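PDB 1Q6H: FKBP-type peptidyl-prolyl cis-trans isomerase FkpA from Escherichia coli, which catalyses the cis-trans isomerization of peptidyl-proline bonds and acts as a folding chaperone in the periplasm of the bacterium. Local coordinates for residues 122-136 / 181-195. Sequence-based numbering, arbitrary orientation.
Sequences GLVYQVVEAGKGEAP and LKNIKKGGKIKLVIP
Y125 and L192 face each other as a non-hydrogen-bonded pair where strands 124-127 and 189-194 run antiparallel, 124-127 lying between 116-118 and 189-194 in the sheet of the FKBP domain; strand 214-223 flanks 189-194 on its other side. V124 with V193, Q126 with K191 and, past a bulge, E129 with K189 are hydrogen-bonded pairs; the side chains of the first two touch F110 of helix 70-112. In Y125, CB lies 3.5 Å from K191 O and also meets L192 CD2. A chi1 of 66° sets CG between the backbone N and carbonyl carbon and brings the ring against the N183 amide. Ring atom CD2 lies 4.0 Å from I190 CD1. The amide stacks on one ring face, the planes 13° apart, with ND2 over the ring centre, 3.6 Å above the plane; at the tip, OH lies 3.8 Å from N183 OD1. With an alanine here the stack is gone, and the N183 amide, left with a weak bond from ND2 to G180 O, is likely to turn more freely. Beyond V127 the register slips in a classic beta bulge: K189 O accepts two bonds from the same face of its carbonyl plane, from V128 N at 2.9 Å and E129 N at 3.1 Å.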
# COMPACT_ATOMS: atom_id res chain seq x y z
N GLY A 122 19.05 38.66 8.57
CA GLY A 122 19.30 38.24 7.21
C GLY A 122 18.07 38.29 6.31
O GLY A 122 18.15 38.00 5.12
N LEU A 123 16.93 38.65 6.88
CA LEU A 123 15.76 38.91 6.08
C LEU A 123 16.09 40.07 5.13
O LEU A 123 16.68 41.09 5.55
CB LEU A 123 14.61 39.33 6.98
CG LEU A 123 13.35 39.82 6.27
CD1 LEU A 123 12.64 38.68 5.54
CD2 LEU A 123 12.42 40.42 7.28
N VAL A 124 15.71 39.94 3.86
CA VAL A 124 15.88 41.03 2.93
C VAL A 124 14.50 41.58 2.59
O VAL A 124 13.54 40.83 2.35
CB VAL A 124 16.63 40.56 1.68
CG1 VAL A 124 16.80 41.68 0.67
CG2 VAL A 124 17.96 39.94 2.08
N TYR A 125 14.35 42.90 2.62
CA TYR A 125 13.02 43.47 2.39
C TYR A 125 13.02 44.81 1.71
O TYR A 125 13.99 45.57 1.75
CB TYR A 125 12.25 43.55 3.71
CG TYR A 125 12.80 44.51 4.71
CD1 TYR A 125 13.74 44.09 5.64
CD2 TYR A 125 12.43 45.83 4.72
CE1 TYR A 125 14.27 44.95 6.55
CE2 TYR A 125 12.95 46.70 5.63
CZ TYR A 125 13.87 46.25 6.55
OH TYR A 125 14.41 47.09 7.48
N GLN A 126 11.90 45.09 1.07
CA GLN A 126 11.69 46.33 0.35
C GLN A 126 10.32 46.87 0.67
O GLN A 126 9.30 46.29 0.31
CB GLN A 126 11.80 46.08 -1.13
CG GLN A 126 11.63 47.32 -1.97
CD GLN A 126 11.65 46.98 -3.43
OE1 GLN A 126 11.28 45.87 -3.83
NE2 GLN A 126 12.06 47.93 -4.25
N VAL A 127 10.30 48.00 1.38
CA VAL A 127 9.05 48.64 1.70
C VAL A 127 8.61 49.30 0.44
O VAL A 127 9.40 49.98 -0.21
CB VAL A 127 9.18 49.71 2.81
CG1 VAL A 127 7.85 50.45 3.05
CG2 VAL A 127 9.67 49.09 4.11
N VAL A 128 7.36 49.08 0.07
CA VAL A 128 6.78 49.69 -1.11
C VAL A 128 5.91 50.84 -0.64
O VAL A 128 6.03 51.94 -1.17
CB VAL A 128 6.00 48.66 -1.91
CG1 VAL A 128 5.38 49.26 -3.13
CG2 VAL A 128 6.92 47.50 -2.30
N GLU A 129 5.11 50.58 0.38
CA GLU A 129 4.27 51.59 1.04
C GLU A 129 4.30 51.36 2.52
O GLU A 129 4.08 50.24 2.98
CB GLU A 129 2.81 51.49 0.61
CG GLU A 129 2.62 51.77 -0.85
CD GLU A 129 1.17 51.81 -1.26
OE1 GLU A 129 0.28 51.90 -0.38
OE2 GLU A 129 0.94 51.78 -2.49
N ALA A 130 4.56 52.41 3.26
CA ALA A 130 4.67 52.34 4.70
C ALA A 130 3.37 52.00 5.36
O ALA A 130 3.34 51.29 6.35
CB ALA A 130 5.13 53.67 5.27
N GLY A 131 2.29 52.53 4.80
CA GLY A 131 0.98 52.41 5.40
C GLY A 131 0.92 53.39 6.55
O GLY A 131 1.81 54.22 6.71
N LYS A 132 -0.12 53.29 7.39
CA LYS A 132 -0.32 54.25 8.43
C LYS A 132 -1.09 53.61 9.57
O LYS A 132 -2.07 52.93 9.34
CB LYS A 132 -1.10 55.44 7.86
CG LYS A 132 -1.44 56.52 8.83
CD LYS A 132 -1.91 57.80 8.11
CE LYS A 132 -1.87 58.98 9.06
NZ LYS A 132 -1.85 60.28 8.38
N GLY A 133 -0.62 53.82 10.79
CA GLY A 133 -1.29 53.30 11.96
C GLY A 133 -0.32 52.70 12.94
O GLY A 133 0.80 53.17 13.08
N GLU A 134 -0.75 51.65 13.60
CA GLU A 134 0.06 51.02 14.63
C GLU A 134 1.01 49.98 14.04
O GLU A 134 0.69 49.33 13.07
CB GLU A 134 -0.88 50.37 15.66
CG GLU A 134 -2.14 51.16 15.96
CD GLU A 134 -1.86 52.59 16.41
OE1 GLU A 134 -0.75 52.81 16.95
OE2 GLU A 134 -2.73 53.48 16.22
N ALA A 135 2.19 49.83 14.60
CA ALA A 135 3.07 48.74 14.14
C ALA A 135 2.53 47.40 14.65
O ALA A 135 2.22 47.30 15.83
CB ALA A 135 4.48 48.96 14.63
N PRO A 136 2.40 46.40 13.77
CA PRO A 136 2.07 45.02 14.15
C PRO A 136 3.02 44.48 15.23
O PRO A 136 4.23 44.61 15.06
CB PRO A 136 2.34 44.23 12.86
CG PRO A 136 2.31 45.22 11.75
CD PRO A 136 2.60 46.54 12.33
N LEU A 181 6.67 41.84 8.62
CA LEU A 181 5.48 42.69 8.66
C LEU A 181 5.61 43.79 9.69
O LEU A 181 4.95 44.82 9.60
CB LEU A 181 4.22 41.86 8.91
CG LEU A 181 3.84 40.86 7.82
CD1 LEU A 181 2.54 40.11 8.23
CD2 LEU A 181 3.65 41.57 6.48
N LYS A 182 6.53 43.64 10.63
CA LYS A 182 6.74 44.72 11.59
C LYS A 182 7.36 45.98 10.96
O LYS A 182 7.47 47.03 11.62
CB LYS A 182 7.61 44.23 12.75
CG LYS A 182 6.95 43.18 13.60
CD LYS A 182 7.83 42.63 14.68
CE LYS A 182 7.08 41.51 15.45
NZ LYS A 182 7.92 40.75 16.34
N ASN A 183 7.80 45.87 9.71
CA ASN A 183 8.44 46.98 9.01
C ASN A 183 7.47 47.90 8.26
O ASN A 183 7.91 48.85 7.61
CB ASN A 183 9.45 46.44 8.00
CG ASN A 183 10.65 45.82 8.67
OD1 ASN A 183 11.27 46.45 9.49
ND2 ASN A 183 10.97 44.59 8.31
N ILE A 184 6.16 47.61 8.32
CA ILE A 184 5.15 48.43 7.69
C ILE A 184 3.99 48.53 8.66
O ILE A 184 4.04 47.95 9.77
CB ILE A 184 4.66 47.88 6.34
CG1 ILE A 184 4.29 46.39 6.40
CG2 ILE A 184 5.64 48.14 5.24
CD1 ILE A 184 3.53 45.93 5.16
N LYS A 185 2.93 49.21 8.24
CA LYS A 185 1.75 49.44 9.06
C LYS A 185 0.53 49.17 8.24
O LYS A 185 0.66 48.87 7.06
CB LYS A 185 1.79 50.88 9.59
CG LYS A 185 3.14 51.12 10.33
CD LYS A 185 3.26 52.48 10.95
CE LYS A 185 3.86 52.33 12.38
NZ LYS A 185 5.35 51.96 12.37
N LYS A 186 -0.64 49.24 8.84
CA LYS A 186 -1.89 49.02 8.12
C LYS A 186 -1.92 49.86 6.86
O LYS A 186 -1.65 51.09 6.88
CB LYS A 186 -3.06 49.37 9.04
CG LYS A 186 -4.43 49.27 8.43
CD LYS A 186 -5.49 49.48 9.52
CE LYS A 186 -6.91 49.51 8.96
NZ LYS A 186 -7.92 49.30 10.07
N GLY A 187 -2.27 49.20 5.77
CA GLY A 187 -2.34 49.84 4.47
C GLY A 187 -1.06 49.75 3.66
O GLY A 187 -1.02 50.11 2.48
N GLY A 188 0.00 49.28 4.31
CA GLY A 188 1.29 49.15 3.67
C GLY A 188 1.48 47.94 2.77
O GLY A 188 0.65 47.05 2.71
N LYS A 189 2.61 47.94 2.07
CA LYS A 189 2.94 46.88 1.14
C LYS A 189 4.44 46.66 1.24
O LYS A 189 5.20 47.62 1.32
CB LYS A 189 2.58 47.28 -0.29
CG LYS A 189 1.17 47.78 -0.42
CD LYS A 189 0.80 48.16 -1.83
CE LYS A 189 -0.69 48.51 -1.92
NZ LYS A 189 -1.26 48.99 -0.63
N ILE A 190 4.87 45.40 1.25
CA ILE A 190 6.29 45.11 1.42
C ILE A 190 6.63 43.85 0.67
O ILE A 190 5.80 42.98 0.55
CB ILE A 190 6.62 44.92 2.90
CG1 ILE A 190 8.12 44.74 3.09
CG2 ILE A 190 5.89 43.69 3.50
CD1 ILE A 190 8.55 44.89 4.56
N LYS A 191 7.82 43.82 0.10
CA LYS A 191 8.31 42.63 -0.54
C LYS A 191 9.31 42.00 0.42
O LYS A 191 10.23 42.66 0.95
CB LYS A 191 8.93 42.96 -1.88
CG LYS A 191 9.62 41.82 -2.58
CD LYS A 191 10.11 42.30 -3.96
CE LYS A 191 11.03 41.30 -4.64
NZ LYS A 191 11.19 41.62 -6.12
N LEU A 192 9.12 40.72 0.68
CA LEU A 192 10.00 39.99 1.58
C LEU A 192 10.76 38.95 0.82
O LEU A 192 10.16 38.19 0.04
CB LEU A 192 9.21 39.32 2.71
CG LEU A 192 8.33 40.22 3.56
CD1 LEU A 192 7.49 39.40 4.50
CD2 LEU A 192 9.13 41.18 4.34
N VAL A 193 12.07 38.90 1.03
CA VAL A 193 12.92 37.90 0.41
C VAL A 193 13.51 37.15 1.57
O VAL A 193 14.35 37.66 2.30
CB VAL A 193 13.93 38.50 -0.54
CG1 VAL A 193 14.83 37.47 -1.06
CG2 VAL A 193 13.19 39.15 -1.71
N ILE A 194 12.95 35.97 1.80
CA ILE A 194 13.21 35.26 3.05
C ILE A 194 14.14 34.09 2.88
O ILE A 194 13.84 33.16 2.10
CB ILE A 194 11.89 34.77 3.65
CG1 ILE A 194 10.82 35.86 3.59
CG2 ILE A 194 12.11 34.27 5.04
CD1 ILE A 194 9.47 35.48 4.23
N PRO A 195 15.25 34.11 3.61
CA PRO A 195 16.17 32.95 3.62
C PRO A 195 15.49 31.70 4.23
O PRO A 195 14.64 31.88 5.11
CB PRO A 195 17.29 33.38 4.56
CG PRO A 195 16.94 34.66 5.11
CD PRO A 195 15.67 35.17 4.53
O HOH W 1 11.73 44.99 -6.26